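Local coordinates for MHC class I protein (Ginglymostoma cirratum, PDB 6LUP) that probably presents peptides to T cells, holding a bound peptide in the groove of a class I histocompatibility heavy chain, at residues T83-G97 against G109-I121. Sequence-based numbering, arbitrary orientation.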
loop_
_atom_site.group_PDB
_atom_site.type_symbol
_atom_site.label_atom_id
_atom_site.label_comp_id
_atom_site.label_asym_id
_atom_site.label_seq_id
_atom_site.Cartn_x
_atom_site.Cartn_y
_atom_site.Cartn_z
ATOM N N THR A 83 12.831 -19.712 17.456
ATOM C CA THR A 83 13.257 -18.522 18.187
ATOM C C THR A 83 12.892 -18.613 19.670
ATOM O O THR A 83 12.999 -17.629 20.406
ATOM C CB THR A 83 12.646 -17.243 17.576
ATOM O OG1 THR A 83 11.240 -17.429 17.386
ATOM C CG2 THR A 83 13.287 -16.927 16.238
ATOM N N ASN A 84 12.472 -19.806 20.095
ATOM C CA ASN A 84 12.016 -20.068 21.468
ATOM C C ASN A 84 10.963 -19.067 21.958
ATOM O O ASN A 84 10.928 -18.710 23.137
ATOM C CB ASN A 84 13.208 -20.160 22.437
ATOM C CG ASN A 84 14.048 -21.411 22.221
ATOM O OD1 ASN A 84 13.541 -22.534 22.271
ATOM N ND2 ASN A 84 15.342 -21.219 21.989
ATOM N N GLN A 85 10.186 -18.544 21.023
ATOM C CA GLN A 85 9.033 -17.703 21.421
ATOM C C GLN A 85 7.902 -18.686 21.701
ATOM O O GLN A 85 7.854 -19.720 21.024
ATOM C CB GLN A 85 8.655 -16.745 20.299
ATOM C CG GLN A 85 9.803 -15.872 19.834
ATOM C CD GLN A 85 9.340 -14.458 19.606
ATOM O OE1 GLN A 85 8.594 -13.900 20.395
ATOM N NE2 GLN A 85 9.791 -13.868 18.515
ATOM N N THR A 86 7.004 -18.397 22.632
ATOM C CA THR A 86 6.005 -19.460 22.879
ATOM C C THR A 86 4.585 -18.972 22.668
ATOM O O THR A 86 3.682 -19.807 22.704
ATOM C CB THR A 86 6.035 -19.964 24.316
ATOM O OG1 THR A 86 5.163 -21.090 24.240
ATOM C CG2 THR A 86 5.507 -18.933 25.294
ATOM N N GLY A 87 4.385 -17.678 22.516
ATOM C CA GLY A 87 2.999 -17.253 22.285
ATOM C C GLY A 87 2.949 -15.790 21.952
ATOM O O GLY A 87 3.996 -15.208 21.679
ATOM N N GLY A 88 1.764 -15.214 21.973
ATOM C CA GLY A 88 1.730 -13.779 21.698
ATOM C C GLY A 88 1.287 -13.517 20.286
ATOM O O GLY A 88 0.750 -14.421 19.660
ATOM N N ILE A 89 1.575 -12.326 19.792
ATOM C CA ILE A 89 1.055 -11.976 18.473
ATOM C C ILE A 89 2.187 -12.024 17.449
ATOM O O ILE A 89 3.206 -11.352 17.615
ATOM C CB ILE A 89 0.363 -10.595 18.490
ATOM C CG1 ILE A 89 -0.844 -10.625 19.434
ATOM C CG2 ILE A 89 -0.077 -10.190 17.087
ATOM C CD1 ILE A 89 -1.142 -9.306 20.115
ATOM N N HIS A 90 2.007 -12.828 16.402
ATOM C CA HIS A 90 3.066 -13.046 15.411
ATOM C C HIS A 90 2.602 -12.990 13.953
ATOM O O HIS A 90 1.422 -13.167 13.655
ATOM C CB HIS A 90 3.803 -14.355 15.702
ATOM C CG HIS A 90 4.472 -14.372 17.038
ATOM N ND1 HIS A 90 5.580 -13.604 17.324
ATOM C CD2 HIS A 90 4.177 -15.046 18.175
ATOM C CE1 HIS A 90 5.947 -13.811 18.577
ATOM N NE2 HIS A 90 5.113 -14.683 19.116
ATOM N N THR A 91 3.558 -12.747 13.059
ATOM C CA THR A 91 3.281 -12.476 11.653
ATOM C C THR A 91 4.265 -13.188 10.728
ATOM O O THR A 91 5.453 -13.315 11.041
ATOM C CB THR A 91 3.348 -10.956 11.376
ATOM O OG1 THR A 91 2.356 -10.288 12.160
ATOM C CG2 THR A 91 3.091 -10.639 9.917
ATOM N N TYR A 92 3.757 -13.660 9.596
ATOM C CA TYR A 92 4.606 -14.034 8.478
ATOM C C TYR A 92 4.224 -13.202 7.255
ATOM O O TYR A 92 3.049 -12.892 7.047
ATOM C CB TYR A 92 4.494 -15.526 8.167
ATOM C CG TYR A 92 5.649 -16.062 7.342
ATOM C CD1 TYR A 92 6.802 -16.554 7.954
ATOM C CD2 TYR A 92 5.592 -16.069 5.951
ATOM C CE1 TYR A 92 7.861 -17.042 7.205
ATOM C CE2 TYR A 92 6.646 -16.553 5.193
ATOM C CZ TYR A 92 7.777 -17.042 5.823
ATOM O OH TYR A 92 8.824 -17.527 5.069
ATOM N N GLN A 93 5.221 -12.830 6.458
ATOM C CA GLN A 93 4.985 -12.032 5.262
ATOM C C GLN A 93 5.763 -12.553 4.065
ATOM O O GLN A 93 6.890 -13.026 4.209
ATOM C CB GLN A 93 5.337 -10.568 5.515
ATOM C CG GLN A 93 4.359 -9.847 6.423
ATOM C CD GLN A 93 4.916 -8.545 6.951
ATOM O OE1 GLN A 93 5.749 -8.530 7.858
ATOM N NE2 GLN A 93 4.457 -7.439 6.386
ATOM N N LEU A 94 5.146 -12.462 2.890
ATOM C CA LEU A 94 5.796 -12.829 1.640
ATOM C C LEU A 94 5.557 -11.743 0.605
ATOM O O LEU A 94 4.431 -11.297 0.415
ATOM C CB LEU A 94 5.260 -14.161 1.118
ATOM C CG LEU A 94 6.072 -14.978 0.108
ATOM C CD1 LEU A 94 5.230 -16.141 -0.385
ATOM C CD2 LEU A 94 6.554 -14.174 -1.083
ATOM N N MET A 95 6.629 -11.327 -0.056
ATOM C CA MET A 95 6.565 -10.404 -1.175
ATOM C C MET A 95 7.185 -11.074 -2.377
ATOM O O MET A 95 8.343 -11.490 -2.317
ATOM C CB MET A 95 7.425 -9.182 -0.891
ATOM C CG MET A 95 6.702 -7.980 -0.343
ATOM S SD MET A 95 7.900 -6.713 0.136
ATOM C CE MET A 95 8.424 -6.107 -1.472
ATOM N N CYS A 96 6.447 -11.171 -3.471
ATOM C CA CYS A 96 7.087 -11.541 -4.726
ATOM C C CYS A 96 6.493 -10.782 -5.892
ATOM O O CYS A 96 5.366 -10.281 -5.813
ATOM C CB CYS A 96 7.055 -13.054 -4.961
ATOM S SG CYS A 96 5.407 -13.768 -4.909
ATOM N N GLY A 97 7.274 -10.680 -6.959
ATOM C CA GLY A 97 6.821 -10.031 -8.169
ATOM C C GLY A 97 7.903 -9.863 -9.206
ATOM O O GLY A 97 9.026 -10.336 -9.036
ATOM N N GLY A 109 13.034 -9.383 -10.862
ATOM C CA GLY A 109 12.103 -10.186 -10.091
ATOM C C GLY A 109 12.625 -10.358 -8.683
ATOM O O GLY A 109 13.819 -10.194 -8.433
ATOM N N PHE A 110 11.724 -10.685 -7.762
ATOM C CA PHE A 110 12.073 -10.814 -6.354
ATOM C C PHE A 110 11.100 -11.721 -5.627
ATOM O O PHE A 110 9.927 -11.811 -5.989
ATOM C CB PHE A 110 12.093 -9.438 -5.672
ATOM C CG PHE A 110 10.735 -8.784 -5.573
ATOM C CD1 PHE A 110 10.255 -7.982 -6.610
ATOM C CD2 PHE A 110 9.934 -8.967 -4.443
ATOM C CE1 PHE A 110 9.007 -7.382 -6.520
ATOM C CE2 PHE A 110 8.683 -8.372 -4.351
ATOM C CZ PHE A 110 8.219 -7.578 -5.391
ATOM N N VAL A 111 11.605 -12.388 -4.597
ATOM C CA VAL A 111 10.769 -13.078 -3.626
ATOM C C VAL A 111 11.435 -12.918 -2.258
ATOM O O VAL A 111 12.588 -13.309 -2.065
ATOM C CB VAL A 111 10.466 -14.554 -4.012
ATOM C CG1 VAL A 111 11.735 -15.349 -4.283
ATOM C CG2 VAL A 111 9.612 -15.235 -2.952
ATOM N N GLN A 112 10.703 -12.300 -1.334
ATOM C CA GLN A 112 11.220 -11.947 -0.014
ATOM C C GLN A 112 10.254 -12.411 1.061
ATOM O O GLN A 112 9.044 -12.203 0.950
ATOM C CB GLN A 112 11.412 -10.433 0.101
ATOM C CG GLN A 112 12.458 -9.847 -0.832
ATOM C CD GLN A 112 12.263 -8.362 -1.073
ATOM O OE1 GLN A 112 12.325 -7.898 -2.211
ATOM N NE2 GLN A 112 12.019 -7.607 -0.002
ATOM N N HIS A 113 10.798 -13.037 2.098
ATOM C CA HIS A 113 10.002 -13.524 3.216
ATOM C C HIS A 113 10.396 -12.794 4.496
ATOM O O HIS A 113 11.567 -12.444 4.691
ATOM C CB HIS A 113 10.204 -15.025 3.411
ATOM C CG HIS A 113 9.904 -15.851 2.200
ATOM N ND1 HIS A 113 8.975 -16.869 2.209
ATOM C CD2 HIS A 113 10.422 -15.828 0.948
ATOM C CE1 HIS A 113 8.929 -17.432 1.013
ATOM N NE2 HIS A 113 9.797 -16.818 0.230
ATOM N N ALA A 114 9.413 -12.564 5.363
ATOM C CA ALA A 114 9.664 -11.923 6.648
ATOM C C ALA A 114 8.909 -12.578 7.789
ATOM O O ALA A 114 7.757 -12.996 7.642
ATOM C CB ALA A 114 9.333 -10.446 6.594
ATOM N N TRP A 115 9.593 -12.649 8.924
ATOM C CA TRP A 115 9.036 -13.139 10.172
ATOM C C TRP A 115 8.973 -11.968 11.146
ATOM O O TRP A 115 9.971 -11.273 11.357
ATOM C CB TRP A 115 9.912 -14.277 10.701
ATOM C CG TRP A 115 9.812 -14.544 12.169
ATOM C CD1 TRP A 115 10.785 -14.340 13.099
ATOM C CD2 TRP A 115 8.684 -15.076 12.878
ATOM N NE1 TRP A 115 10.338 -14.708 14.343
ATOM C CE2 TRP A 115 9.050 -15.161 14.238
ATOM C CE3 TRP A 115 7.399 -15.488 12.498
ATOM C CZ2 TRP A 115 8.184 -15.640 15.222
ATOM C CZ3 TRP A 115 6.532 -15.965 13.482
ATOM C CH2 TRP A 115 6.933 -16.035 14.826
ATOM N N ASP A 116 7.790 -11.743 11.713
ATOM C CA ASP A 116 7.534 -10.592 12.586
ATOM C C ASP A 116 8.105 -9.294 12.011
ATOM O O ASP A 116 8.809 -8.554 12.697
ATOM C CB ASP A 116 8.058 -10.848 14.009
ATOM C CG ASP A 116 7.124 -11.723 14.835
ATOM O OD1 ASP A 116 6.003 -12.021 14.376
ATOM O OD2 ASP A 116 7.510 -12.110 15.955
ATOM N N SER A 117 7.798 -9.043 10.743
ATOM C CA SER A 117 8.195 -7.821 10.031
ATOM C C SER A 117 9.706 -7.550 9.967
ATOM O O SER A 117 10.130 -6.404 9.796
ATOM C CB SER A 117 7.430 -6.599 10.566
ATOM O OG SER A 117 6.037 -6.735 10.341
ATOM N N THR A 118 10.510 -8.606 10.093
ATOM C CA THR A 118 11.959 -8.514 9.885
ATOM C C THR A 118 12.418 -9.531 8.837
ATOM O O THR A 118 11.855 -10.625 8.736
ATOM C CB THR A 118 12.760 -8.737 11.190
ATOM O OG1 THR A 118 12.451 -10.025 11.733
ATOM C CG2 THR A 118 12.446 -7.661 12.223
ATOM N N ASP A 119 13.441 -9.158 8.066
ATOM C CA ASP A 119 14.007 -10.025 7.031
ATOM C C ASP A 119 14.197 -11.447 7.529
ATOM O O ASP A 119 14.829 -11.675 8.558
ATOM C CB ASP A 119 15.344 -9.473 6.535
ATOM C CG ASP A 119 15.184 -8.301 5.586
ATOM O OD1 ASP A 119 14.080 -7.718 5.507
ATOM O OD2 ASP A 119 16.174 -7.960 4.913
ATOM N N PHE A 120 13.626 -12.399 6.806
ATOM C CA PHE A 120 13.788 -13.796 7.157
ATOM C C PHE A 120 14.642 -14.509 6.118
ATOM O O PHE A 120 15.714 -15.019 6.438
ATOM C CB PHE A 120 12.428 -14.475 7.335
ATOM C CG PHE A 120 12.508 -15.967 7.480
ATOM C CD1 PHE A 120 13.253 -16.547 8.506
ATOM C CD2 PHE A 120 11.827 -16.797 6.594
ATOM C CE1 PHE A 120 13.326 -17.923 8.638
ATOM C CE2 PHE A 120 11.894 -18.175 6.723
ATOM C CZ PHE A 120 12.645 -18.739 7.745
ATOM N N ILE A 121 14.170 -14.524 4.874
ATOM C CA ILE A 121 14.871 -15.190 3.785
ATOM C C ILE A 121 14.441 -14.578 2.450
ATOM O O ILE A 121 13.311 -14.104 2.311
ATOM C CB ILE A 121 14.639 -16.725 3.830
ATOM C CG1 ILE A 121 15.741 -17.476 3.074
ATOM C CG2 ILE A 121 13.241 -17.101 3.348
ATOM C CD1 ILE A 121 15.758 -18.970 3.328
HETATM O O HOH W 1 6.217 -11.035 9.187
#
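Trp115 lies beside His90 with the two ring planes only 20° apart, but slid so far that they barely overlap; Trp115 CH2 touches His90 CB and CG, each at 3.7 Å, and Trp115 CE3 lies 3.3 Å from Thr91 O. CG of Trp115 stands anti to the backbone N (chi1 158°), which carries the indole on past the end of strand 109-115, alongside His90, with NE1 near the methyl of Thr83. Over the centre of one indole face sits the carboxylate of Asp116. That group fastens the loop: His90 ND1 donates to the syn lone pair of Asp116 OD2 (2.8 Å), ring and carboxylate being nearly coplanar, while OD1 receives the backbone N of Thr91 at 2.9 Å. The imidazole also gives NE2 to Gly87 O, so both ring nitrogens act as donors, consistent with a protonated histidine.

From here strands 91-97 and 109-115 run antiparallel at 179°, paired from Tyr92–Trp115 to Gly97–Phe110. At the far end Phe110, its CG wedged between backbone N and carbonyl carbon (chi1 67°), folds its ring across the neighbouring strand: Gly97 N stands 3.6 Å above the ring centre, and Met95 CE reaches Phe110 CE2 at 3.7 Å. On the opposite sheet face, which carries the helices and the bound peptide, Tyr92 OH hydrogen-bonds His113 ND1 (2.9 Å), and Leu94 CG lies over one face of that imidazole. Tyr92 and Phe120 also pack on the peptide, whereas Gln93, Met95 and Ala114 meet the chain of another protein beneath the sheet.

Two chemistries follow one another along the hairpin: a His–carboxylate clasp at its turn end and, further along, an aromatic, partly polar groove floor whose Tyr92–His113 bond probably fixes the tyrosine hydroxyl and restrains rotation of the imidazole.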